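Local coordinates for peptide ABC transporter, peptide-binding protein (PDB 2D5W) that binds oligopeptides, here a pentapeptide, and probably serves as the solute-binding component that supplies a peptide ABC transporter, at residues 70-73 with 79-82; 124-129 with 146-151. All blocks are in the same frame, centred on the assembly; numbering follows the deposited sequence.

Overall arrangement
From the N terminus, the chain first closes contact 1, where residues 70-73 and 79-82 pair across the short turn of the hairpin formed by strands 69-75 and 78-86. It then runs through helix 101-112 and opens contact 2 near the end of helix 121-126, where the junction with strand 127-131 meets the loop 146-151 that follows strand 136-141. The two closures are in series, neither nested nor crossed, and their centres lie about 11 Å apart. One antiparallel sheet, ordered 69-75, 78-86, 136-141, 127-131, links them, and Leu81 of contact 1 packs directly on Asp148 and Thr149 of contact 2.

Contact 1: residues 70-73 with 79-82; sequences RVTD and KRLE
Arg70 and Glu82 meet at the tightly bonded end of this antiparallel beta hairpin, the end away from its turn. Their backbones form a hydrogen-bonded pair, Arg70 N to Glu82 O at 3.0 Å, and Thr72 with Arg80 repeats the pattern two residues on. On the face that carries Arg70, Thr72, Arg80 and Glu82, the guanidinium of Arg70 presents NE and NH1 to one oxygen: NH1 gives a 2.8 Å bond to the anti lone pair of Glu82 OE2, while NE reaches OE2 by a longer, more bent bond from above the carboxylate. A turn at chi3 (-63°) brings the edge of the guanidinium round to Glu82 OE2, and the two flat groups stand almost perpendicular, 89° apart. The other oxygen, Glu82 OE1, takes NE of Arg80 at 3.0 Å and also its NH2, so each carboxylate oxygen is gripped side-on by one arginine of the hairpin. Thr72 OG1 lies alongside the stem of Arg80, 3.2 Å from its CB.

The opposite face is apolar at first, with Val71 CG2 3.8 Å from Leu81 CD1 and Val71 CG1 against Lys79 CD. Toward the turn it becomes loose: Asp73 OD1 and Lys79 NZ stay 5.0 Å apart, bridged by a water. Strand 69-75 edges the sheet, whereas strand 78-86 is flanked by strand 136-141, on whose Phe141 Leu81 packs; Arg80 salt-bridges Glu142, just after that strand, and Glu82 OE2 pairs likewise with Arg130 of strand 127-131.

Contact 2: residues 124-129 with 146-151; sequences WERVNV and YYDTYG
Tyr147 is the first residue of the loop 146-151 to approach Arg126, its CE1 lying 3.8 Å from Arg126 NH1. Behind it, the ring of Tyr146 lays a face over Tyr147 CB. The phenol of Tyr147 is tied to Arg126 through a water, which donates to Tyr147 OH and accepts from Arg126 NH1 at 3.0 Å; that hydroxyl also bonds Asp475. Next comes Asp148, the main anchor. Its carboxylate meets the end of the guanidinium nearly in plane (14° between them), with Arg126 NH1 to Asp148 OD2 and Arg126 NH2 to Asp148 OD1 both 2.9 Å long, close to straight, and directed at syn lone pairs. Arg126 gets there with CG tucked between the backbone N and carbonyl carbon (chi1 69°) and a chain extended to NE. NE itself pairs with Asp122, NH2 also reaches Pro143 O, and Asp148 OD1 accepts from Tyr145 N, so both partners of the bridge have further bonds, and the two carboxylates around Arg126 probably favour its charged form. An alanine in place of Arg126 would probably leave the buried Asp148 carboxylate without its opposite charge and the water without its donor. Beyond Asp148 the chain turns through Thr149, and Tyr150 N bonds Tyr147 O at 3.0 Å. What results is a two-pronged, end-on arginine-aspartate salt bridge fastening a type I beta turn to the end of helix 121-126, where the chain enters strand 127-131.

Contact 1: residues 70-73 with 79-82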
loop_
_atom_site.group_PDB
_atom_site.type_symbol
_atom_site.label_atom_id
_atom_site.label_comp_id
_atom_site.label_asym_id
_atom_site.label_seq_id
_atom_site.Cartn_x
_atom_site.Cartn_y
_atom_site.Cartn_z
ATOM N N ARG A 70 22.263 14.441 11.571
ATOM C CA ARG A 70 23.191 15.461 11.097
ATOM C C ARG A 70 22.798 15.880 9.690
ATOM O O ARG A 70 22.732 15.053 8.779
ATOM C CB ARG A 70 24.628 14.934 11.090
ATOM C CG ARG A 70 25.239 14.745 12.468
ATOM C CD ARG A 70 26.649 14.186 12.359
ATOM N NE ARG A 70 26.653 12.864 11.738
ATOM C CZ ARG A 70 26.219 11.756 12.331
ATOM N NH1 ARG A 70 26.256 10.600 11.682
ATOM N NH2 ARG A 70 25.761 11.798 13.575
ATOM N N VAL A 71 22.525 17.168 9.522
ATOM C CA VAL A 71 22.145 17.705 8.224
ATOM C C VAL A 71 23.250 18.624 7.731
ATOM O O VAL A 71 23.630 19.574 8.418
ATOM C CB VAL A 71 20.835 18.515 8.308
ATOM C CG1 VAL A 71 20.494 19.092 6.941
ATOM C CG2 VAL A 71 19.708 17.633 8.808
ATOM N N THR A 72 23.774 18.337 6.546
ATOM C CA THR A 72 24.831 19.158 5.978
ATOM C C THR A 72 24.405 19.704 4.621
ATOM O O THR A 72 23.744 19.018 3.842
ATOM C CB THR A 72 26.139 18.354 5.815
ATOM O OG1 THR A 72 25.898 17.199 5.004
ATOM C CG2 THR A 72 26.659 17.908 7.174
ATOM N N ASP A 73 24.771 20.952 4.351
ATOM C CA ASP A 73 24.426 21.585 3.086
ATOM C C ASP A 73 25.420 21.164 2.013
ATOM O O ASP A 73 26.628 21.325 2.179
ATOM C CB ASP A 73 24.438 23.107 3.240
ATOM C CG ASP A 73 23.469 23.590 4.298
ATOM O OD1 ASP A 73 22.269 23.258 4.199
ATOM O OD2 ASP A 73 23.906 24.298 5.230
ATOM N N LYS A 79 20.561 18.962 0.632
ATOM C CA LYS A 79 21.177 18.513 1.870
ATOM C C LYS A 79 21.533 17.038 1.900
ATOM O O LYS A 79 21.055 16.236 1.092
ATOM C CB LYS A 79 20.222 18.770 3.036
ATOM C CG LYS A 79 19.648 20.170 3.106
ATOM C CD LYS A 79 18.462 20.209 4.063
ATOM C CE LYS A 79 17.925 21.618 4.236
ATOM N NZ LYS A 79 17.507 22.209 2.938
ATOM N N ARG A 80 22.374 16.702 2.871
ATOM C CA ARG A 80 22.795 15.338 3.131
ATOM C C ARG A 80 22.301 15.101 4.550
ATOM O O ARG A 80 22.545 15.917 5.440
ATOM C CB ARG A 80 24.319 15.225 3.103
ATOM C CG ARG A 80 24.869 13.864 3.520
ATOM C CD ARG A 80 26.359 13.975 3.832
ATOM N NE ARG A 80 26.964 12.711 4.242
ATOM C CZ ARG A 80 27.342 11.750 3.404
ATOM N NH1 ARG A 80 27.180 11.902 2.097
ATOM N NH2 ARG A 80 27.891 10.638 3.875
ATOM N N LEU A 81 21.572 14.012 4.753
ATOM C CA LEU A 81 21.078 13.683 6.079
ATOM C C LEU A 81 21.708 12.380 6.538
ATOM O O LEU A 81 21.720 11.396 5.793
ATOM C CB LEU A 81 19.555 13.512 6.081
ATOM C CG LEU A 81 18.998 12.891 7.370
ATOM C CD1 LEU A 81 19.171 13.862 8.533
ATOM C CD2 LEU A 81 17.533 12.536 7.183
ATOM N N GLU A 82 22.249 12.386 7.751
ATOM C CA GLU A 82 22.829 11.183 8.339
ATOM C C GLU A 82 22.004 10.881 9.579
ATOM O O GLU A 82 21.695 11.774 10.370
ATOM C CB GLU A 82 24.304 11.387 8.702
ATOM C CG GLU A 82 25.208 11.516 7.484
ATOM C CD GLU A 82 26.678 11.320 7.805
ATOM O OE1 GLU A 82 27.499 11.386 6.865
ATOM O OE2 GLU A 82 27.015 11.097 8.988
HETATM O O HOH W 1 20.346 23.291 2.033
#

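Contact 2: residues 124-129 with 146-151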
loop_
_atom_site.group_PDB
_atom_site.type_symbol
_atom_site.label_atom_id
_atom_site.label_comp_id
_atom_site.label_asym_id
_atom_site.label_seq_id
_atom_site.Cartn_x
_atom_site.Cartn_y
_atom_site.Cartn_z
ATOM N N TRP A 124 16.394 3.944 -3.501
ATOM C CA TRP A 124 17.567 3.113 -3.686
ATOM C C TRP A 124 18.742 3.767 -4.393
ATOM O O TRP A 124 19.846 3.228 -4.398
ATOM C CB TRP A 124 17.150 1.799 -4.348
ATOM C CG TRP A 124 16.437 0.943 -3.347
ATOM C CD1 TRP A 124 15.096 0.691 -3.269
ATOM C CD2 TRP A 124 17.028 0.333 -2.196
ATOM N NE1 TRP A 124 14.818 -0.035 -2.132
ATOM C CE2 TRP A 124 15.988 -0.268 -1.457
ATOM C CE3 TRP A 124 18.343 0.242 -1.717
ATOM C CZ2 TRP A 124 16.222 -0.953 -0.257
ATOM C CZ3 TRP A 124 18.575 -0.437 -0.527
ATOM C CH2 TRP A 124 17.518 -1.025 0.189
ATOM N N GLU A 125 18.514 4.942 -4.964
ATOM C CA GLU A 125 19.588 5.668 -5.626
ATOM C C GLU A 125 20.260 6.638 -4.660
ATOM O O GLU A 125 21.477 6.820 -4.705
ATOM C CB GLU A 125 19.047 6.454 -6.825
ATOM C CG GLU A 125 18.709 5.601 -8.029
ATOM C CD GLU A 125 19.944 5.033 -8.704
ATOM O OE1 GLU A 125 19.791 4.179 -9.601
ATOM O OE2 GLU A 125 21.068 5.448 -8.344
ATOM N N ARG A 126 19.480 7.236 -3.765
ATOM C CA ARG A 126 20.026 8.234 -2.848
ATOM C C ARG A 126 20.259 7.822 -1.396
ATOM O O ARG A 126 20.739 8.625 -0.602
ATOM C CB ARG A 126 19.133 9.478 -2.880
ATOM C CG ARG A 126 17.775 9.243 -2.272
ATOM C CD ARG A 126 16.776 10.362 -2.557
ATOM N NE ARG A 126 15.533 10.042 -1.868
ATOM C CZ ARG A 126 15.335 10.241 -0.570
ATOM N NH1 ARG A 126 14.186 9.894 -0.009
ATOM N NH2 ARG A 126 16.271 10.833 0.160
ATOM N N VAL A 127 19.931 6.587 -1.035
ATOM C CA VAL A 127 20.135 6.156 0.342
ATOM C C VAL A 127 21.230 5.102 0.438
ATOM O O VAL A 127 21.299 4.182 -0.376
ATOM C CB VAL A 127 18.831 5.601 0.957
ATOM C CG1 VAL A 127 19.051 5.245 2.424
ATOM C CG2 VAL A 127 17.721 6.633 0.824
ATOM N N ASN A 128 22.091 5.258 1.436
ATOM C CA ASN A 128 23.188 4.331 1.664
ATOM C C ASN A 128 23.327 4.092 3.157
ATOM O O ASN A 128 22.661 4.740 3.964
ATOM C CB ASN A 128 24.491 4.902 1.096
ATOM C CG ASN A 128 24.566 4.783 -0.412
ATOM O OD1 ASN A 128 24.719 3.686 -0.950
ATOM N ND2 ASN A 128 24.450 5.911 -1.103
ATOM N N VAL A 129 24.188 3.154 3.526
ATOM C CA VAL A 129 24.394 2.843 4.931
ATOM C C VAL A 129 25.877 2.723 5.257
ATOM O O VAL A 129 26.682 2.319 4.415
ATOM C CB VAL A 129 23.673 1.520 5.325
ATOM C CG1 VAL A 129 24.316 0.333 4.617
ATOM C CG2 VAL A 129 23.715 1.329 6.832
ATOM N N TYR A 146 12.203 15.724 2.635
ATOM C CA TYR A 146 11.530 16.177 3.844
ATOM C C TYR A 146 10.972 15.086 4.748
ATOM O O TYR A 146 10.797 15.307 5.946
ATOM C CB TYR A 146 10.404 17.151 3.474
ATOM C CG TYR A 146 9.126 16.490 2.999
ATOM C CD1 TYR A 146 8.067 16.269 3.879
ATOM C CD2 TYR A 146 8.981 16.075 1.676
ATOM C CE1 TYR A 146 6.894 15.651 3.454
ATOM C CE2 TYR A 146 7.810 15.454 1.241
ATOM C CZ TYR A 146 6.776 15.247 2.136
ATOM O OH TYR A 146 5.621 14.620 1.720
ATOM N N TYR A 147 10.707 13.913 4.181
ATOM C CA TYR A 147 10.123 12.812 4.941
ATOM C C TYR A 147 11.066 11.690 5.363
ATOM O O TYR A 147 10.614 10.682 5.905
ATOM C CB TYR A 147 8.966 12.204 4.141
ATOM C CG TYR A 147 9.334 11.674 2.762
ATOM C CD1 TYR A 147 10.359 10.740 2.591
ATOM C CD2 TYR A 147 8.605 12.054 1.636
ATOM C CE1 TYR A 147 10.639 10.195 1.337
ATOM C CE2 TYR A 147 8.875 11.513 0.381
ATOM C CZ TYR A 147 9.892 10.584 0.237
ATOM O OH TYR A 147 10.151 10.027 -0.993
ATOM N N ASP A 148 12.364 11.851 5.142
ATOM C CA ASP A 148 13.304 10.784 5.475
ATOM C C ASP A 148 13.369 10.341 6.939
ATOM O O ASP A 148 13.762 9.206 7.219
ATOM C CB ASP A 148 14.695 11.147 4.955
ATOM C CG ASP A 148 14.789 11.059 3.436
ATOM O OD1 ASP A 148 15.718 11.659 2.859
ATOM O OD2 ASP A 148 13.941 10.377 2.816
ATOM N N THR A 149 12.979 11.208 7.869
ATOM C CA THR A 149 13.006 10.831 9.282
ATOM C C THR A 149 11.681 10.226 9.738
ATOM O O THR A 149 11.563 9.779 10.879
ATOM C CB THR A 149 13.320 12.033 10.203
ATOM O OG1 THR A 149 12.289 13.019 10.078
ATOM C CG2 THR A 149 14.666 12.647 9.845
ATOM N N TYR A 150 10.691 10.209 8.848
ATOM C CA TYR A 150 9.370 9.664 9.170
ATOM C C TYR A 150 9.385 8.142 9.321
ATOM O O TYR A 150 9.744 7.421 8.391
ATOM C CB TYR A 150 8.355 10.022 8.080
ATOM C CG TYR A 150 8.044 11.496 7.893
ATOM C CD1 TYR A 150 7.071 11.891 6.978
ATOM C CD2 TYR A 150 8.723 12.489 8.604
ATOM C CE1 TYR A 150 6.775 13.230 6.769
ATOM C CE2 TYR A 150 8.432 13.844 8.400
ATOM C CZ TYR A 150 7.455 14.201 7.479
ATOM O OH TYR A 150 7.145 15.524 7.255
ATOM N N GLY A 151 8.977 7.655 10.488
ATOM C CA GLY A 151 8.944 6.222 10.714
ATOM C C GLY A 151 7.744 5.568 10.048
ATOM O O GLY A 151 6.848 6.260 9.571
HETATM O O HOH W 2 12.356 8.339 -1.783
#